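Local coordinates for protein ORF10 (PDB 6RIW) that forms the ketosynthase-chain length factor didomain of a polyunsaturated fatty acid synthase and probably takes part in condensing acyl units during chain elongation, at residues 481-484 / 485-488; 557-560 / 561-565. All blocks are in the same frame, centred on the assembly; numbering follows the deposited sequence.

In the fold
Both contacts lie in the second of the chain's two ketosynthase-like regions, on the same side of the chain's centre, with about 13 Å between their centres and no touch between them. Contact 1 is the start of helix 484-492, near the surface, where side-chain amides cap the first turn and share a water. Contact 2 is the middle of helix 552-567 and is buried: there the backbone bonds are regular, apolar side chains meet strands, and the polar ends turn mostly to partners on other elements. One residue ties the two together, since Asp475 of strand 469-478 bonds to Leu484 N with one carboxylate oxygen and to Asn563 ND2 with the other.

Contact 1: 481-484 / 485-488; sequences ASNL and AQFK
Asn483 and Gln486 cross at nearly a right angle over the first turn of the helix, their amide planes 66° apart. Asn483 is the N-cap. Its CG sits between the backbone N and the carbonyl carbon (chi1 58°), which folds OD1 back over the turn to accept from Gln486 N at 2.9 Å, with the donor almost in line with the side-chain C=O. Asn483 OD1 also lies 3.5 Å from Gln486 CG. Gln486 answers in the reverse direction: its extended chain runs back past the cap and places OE1 3.1 Å from Ser482 N. That N-H points nearly straight at the oxygen (176°) but comes from above the carbonyl plane. Ser482 OG lies alongside the same amide, 3.2 Å from Gln486 OE1. The two amide nitrogens, Asn483 ND2 and Gln486 NE2, both donate to one water, 3.1 Å from each, which bridges the two amides. Beneath, the regular helix bonds begin with Phe487 N to Asn483 O and Lys488 N to Leu484 O. Asp475 of strand 469-478 receives Leu484 N, another amide of the first turn. On the inner side, Phe487 meets the ring of Phe478, at the end of that strand, and Leu484 and Phe487 both pack on Ile847, so the helix start is held between strand 469-478 and helix 841-854.

Contact 2: 557-560 / 561-565; sequences MMQV and ADNAA
Two successive turns of helix 552-567, a helix of the second ketosynthase-like region, largely buried over these turns, meet here through side chains four residues apart. Met557 bends at chi2 (-92°), which carries its methyl CE along the helix to Ala561 CB, 3.8 Å away. On another face of the helix, Gln559 and Asn563 lie side by side and point the same way, their amide planes only 8° apart. They touch where the Gln559 chain passes the other amide, with Gln559 CG 4.0 Å from Asn563 ND2, and their polar ends go to different partners: Gln559 NE2 donates to Asp534 O and Asn563 ND2 to Asp475. Asn563 CB also rests 3.5 Å from Gln559 O, the carbonyl that accepts its own backbone N at 3.1 Å. The other i to i+4 bonds are equally regular, from Ala561 N to Met557 O through Ala564 N to Val560 O at 2.9 Å. Asp562 reaches away from this pair. Its OD1 takes both a salt bridge from Arg539 and the indole N-H of Trp653, while OD2 pairs with Lys566, so the buried carboxylate is probably kept charged. Val560 and Ala564 press on strand 741-752, Met557 and Ala565 on strand 687-694, and helix 642-653 covers Met557 and Asp562: a helix packed against the paired strands 687-694 and 741-752, consistent with the layered alpha-beta thiolase fold.

Contact 1: 481-484 / 485-488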
# COMPACT_ATOMS: atom_id res chain seq x y z
N ALA A 481 -25.81 -1.78 6.45
CA ALA A 481 -26.13 -2.86 5.51
C ALA A 481 -24.98 -3.86 5.56
O ALA A 481 -23.98 -3.73 4.86
CB ALA A 481 -26.35 -2.32 4.10
N SER A 482 -25.12 -4.85 6.42
CA SER A 482 -23.96 -5.59 6.88
C SER A 482 -23.68 -6.87 6.08
O SER A 482 -22.67 -7.53 6.35
CB SER A 482 -24.12 -5.91 8.38
OG SER A 482 -25.24 -6.75 8.60
N ASN A 483 -24.52 -7.20 5.09
CA ASN A 483 -24.20 -8.29 4.18
C ASN A 483 -24.86 -8.01 2.84
O ASN A 483 -25.62 -7.05 2.67
CB ASN A 483 -24.64 -9.66 4.75
CG ASN A 483 -26.13 -9.72 5.06
OD1 ASN A 483 -26.94 -9.17 4.34
ND2 ASN A 483 -26.49 -10.41 6.15
N LEU A 484 -24.58 -8.89 1.87
CA LEU A 484 -25.07 -8.68 0.52
C LEU A 484 -26.60 -8.63 0.47
O LEU A 484 -27.18 -7.82 -0.26
CB LEU A 484 -24.54 -9.79 -0.40
CG LEU A 484 -24.79 -9.54 -1.88
CD1 LEU A 484 -23.91 -8.42 -2.39
CD2 LEU A 484 -24.55 -10.80 -2.69
N ALA A 485 -27.27 -9.52 1.22
CA ALA A 485 -28.74 -9.55 1.19
C ALA A 485 -29.33 -8.22 1.65
O ALA A 485 -30.28 -7.70 1.03
CB ALA A 485 -29.27 -10.70 2.06
N GLN A 486 -28.76 -7.63 2.70
CA GLN A 486 -29.25 -6.35 3.21
C GLN A 486 -28.96 -5.21 2.24
O GLN A 486 -29.79 -4.31 2.06
CB GLN A 486 -28.62 -6.07 4.58
CG GLN A 486 -29.18 -6.93 5.72
CD GLN A 486 -28.43 -6.73 7.03
OE1 GLN A 486 -27.93 -5.64 7.31
NE2 GLN A 486 -28.36 -7.78 7.85
N PHE A 487 -27.79 -5.24 1.60
CA PHE A 487 -27.48 -4.24 0.58
C PHE A 487 -28.45 -4.34 -0.60
O PHE A 487 -28.92 -3.33 -1.12
CB PHE A 487 -26.03 -4.44 0.13
CG PHE A 487 -25.42 -3.29 -0.67
CD1 PHE A 487 -25.64 -1.96 -0.34
CD2 PHE A 487 -24.58 -3.58 -1.73
CE1 PHE A 487 -25.06 -0.94 -1.07
CE2 PHE A 487 -23.98 -2.56 -2.48
CZ PHE A 487 -24.22 -1.24 -2.15
N LYS A 488 -28.72 -5.57 -1.05
CA LYS A 488 -29.65 -5.74 -2.17
C LYS A 488 -31.01 -5.14 -1.84
O LYS A 488 -31.59 -4.39 -2.64
CB LYS A 488 -29.77 -7.24 -2.48
CG LYS A 488 -30.56 -7.56 -3.76
CD LYS A 488 -30.65 -9.10 -3.94
CE LYS A 488 -31.55 -9.48 -5.12
NZ LYS A 488 -31.59 -10.96 -5.31
O HOH W 1 -29.53 -10.48 6.96

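Contact 2: 557-560 / 561-565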
# COMPACT_ATOMS: atom_id res chain seq x y z
N MET A 557 -12.19 -6.50 5.97
CA MET A 557 -11.81 -7.06 4.68
C MET A 557 -11.85 -8.58 4.72
O MET A 557 -12.29 -9.24 3.77
CB MET A 557 -10.40 -6.58 4.28
CG MET A 557 -9.79 -7.35 3.09
SD MET A 557 -8.79 -8.78 3.62
CE MET A 557 -8.75 -9.75 2.10
N MET A 558 -11.39 -9.16 5.82
CA MET A 558 -11.31 -10.62 5.90
C MET A 558 -12.69 -11.24 5.86
O MET A 558 -12.90 -12.27 5.21
CB MET A 558 -10.57 -11.03 7.17
CG MET A 558 -9.07 -10.79 7.09
SD MET A 558 -8.42 -10.54 8.76
CE MET A 558 -8.39 -12.25 9.27
N GLN A 559 -13.65 -10.64 6.57
CA GLN A 559 -15.00 -11.19 6.61
C GLN A 559 -15.67 -11.14 5.24
O GLN A 559 -16.28 -12.13 4.82
CB GLN A 559 -15.84 -10.44 7.65
CG GLN A 559 -17.20 -11.02 7.87
CD GLN A 559 -17.77 -10.62 9.21
OE1 GLN A 559 -18.15 -9.46 9.40
NE2 GLN A 559 -17.81 -11.56 10.15
N VAL A 560 -15.60 -10.00 4.54
CA VAL A 560 -16.30 -9.94 3.25
C VAL A 560 -15.61 -10.82 2.22
O VAL A 560 -16.28 -11.44 1.38
CB VAL A 560 -16.47 -8.49 2.74
CG1 VAL A 560 -17.34 -7.66 3.68
CG2 VAL A 560 -15.10 -7.78 2.48
N ALA A 561 -14.28 -10.90 2.26
CA ALA A 561 -13.56 -11.74 1.30
C ALA A 561 -13.89 -13.21 1.52
O ALA A 561 -14.13 -13.96 0.55
CB ALA A 561 -12.04 -11.54 1.42
N ASP A 562 -13.91 -13.64 2.78
CA ASP A 562 -14.28 -15.02 3.11
C ASP A 562 -15.68 -15.34 2.61
O ASP A 562 -15.91 -16.40 2.02
CB ASP A 562 -14.20 -15.20 4.63
CG ASP A 562 -14.31 -16.67 5.06
OD1 ASP A 562 -13.61 -17.53 4.49
OD2 ASP A 562 -15.11 -16.94 5.98
N ASN A 563 -16.64 -14.44 2.84
CA ASN A 563 -18.01 -14.67 2.42
C ASN A 563 -18.12 -14.71 0.90
O ASN A 563 -18.82 -15.57 0.34
CB ASN A 563 -18.94 -13.60 3.00
CG ASN A 563 -19.16 -13.78 4.49
OD1 ASN A 563 -18.97 -14.87 5.02
ND2 ASN A 563 -19.57 -12.72 5.16
N ALA A 564 -17.43 -13.80 0.20
CA ALA A 564 -17.45 -13.82 -1.26
C ALA A 564 -16.85 -15.11 -1.80
O ALA A 564 -17.35 -15.68 -2.79
CB ALA A 564 -16.72 -12.58 -1.81
N ALA A 565 -15.78 -15.61 -1.17
CA ALA A 565 -15.14 -16.84 -1.62
C ALA A 565 -16.08 -18.03 -1.48
O ALA A 565 -16.16 -18.88 -2.38
CB ALA A 565 -13.85 -17.10 -0.84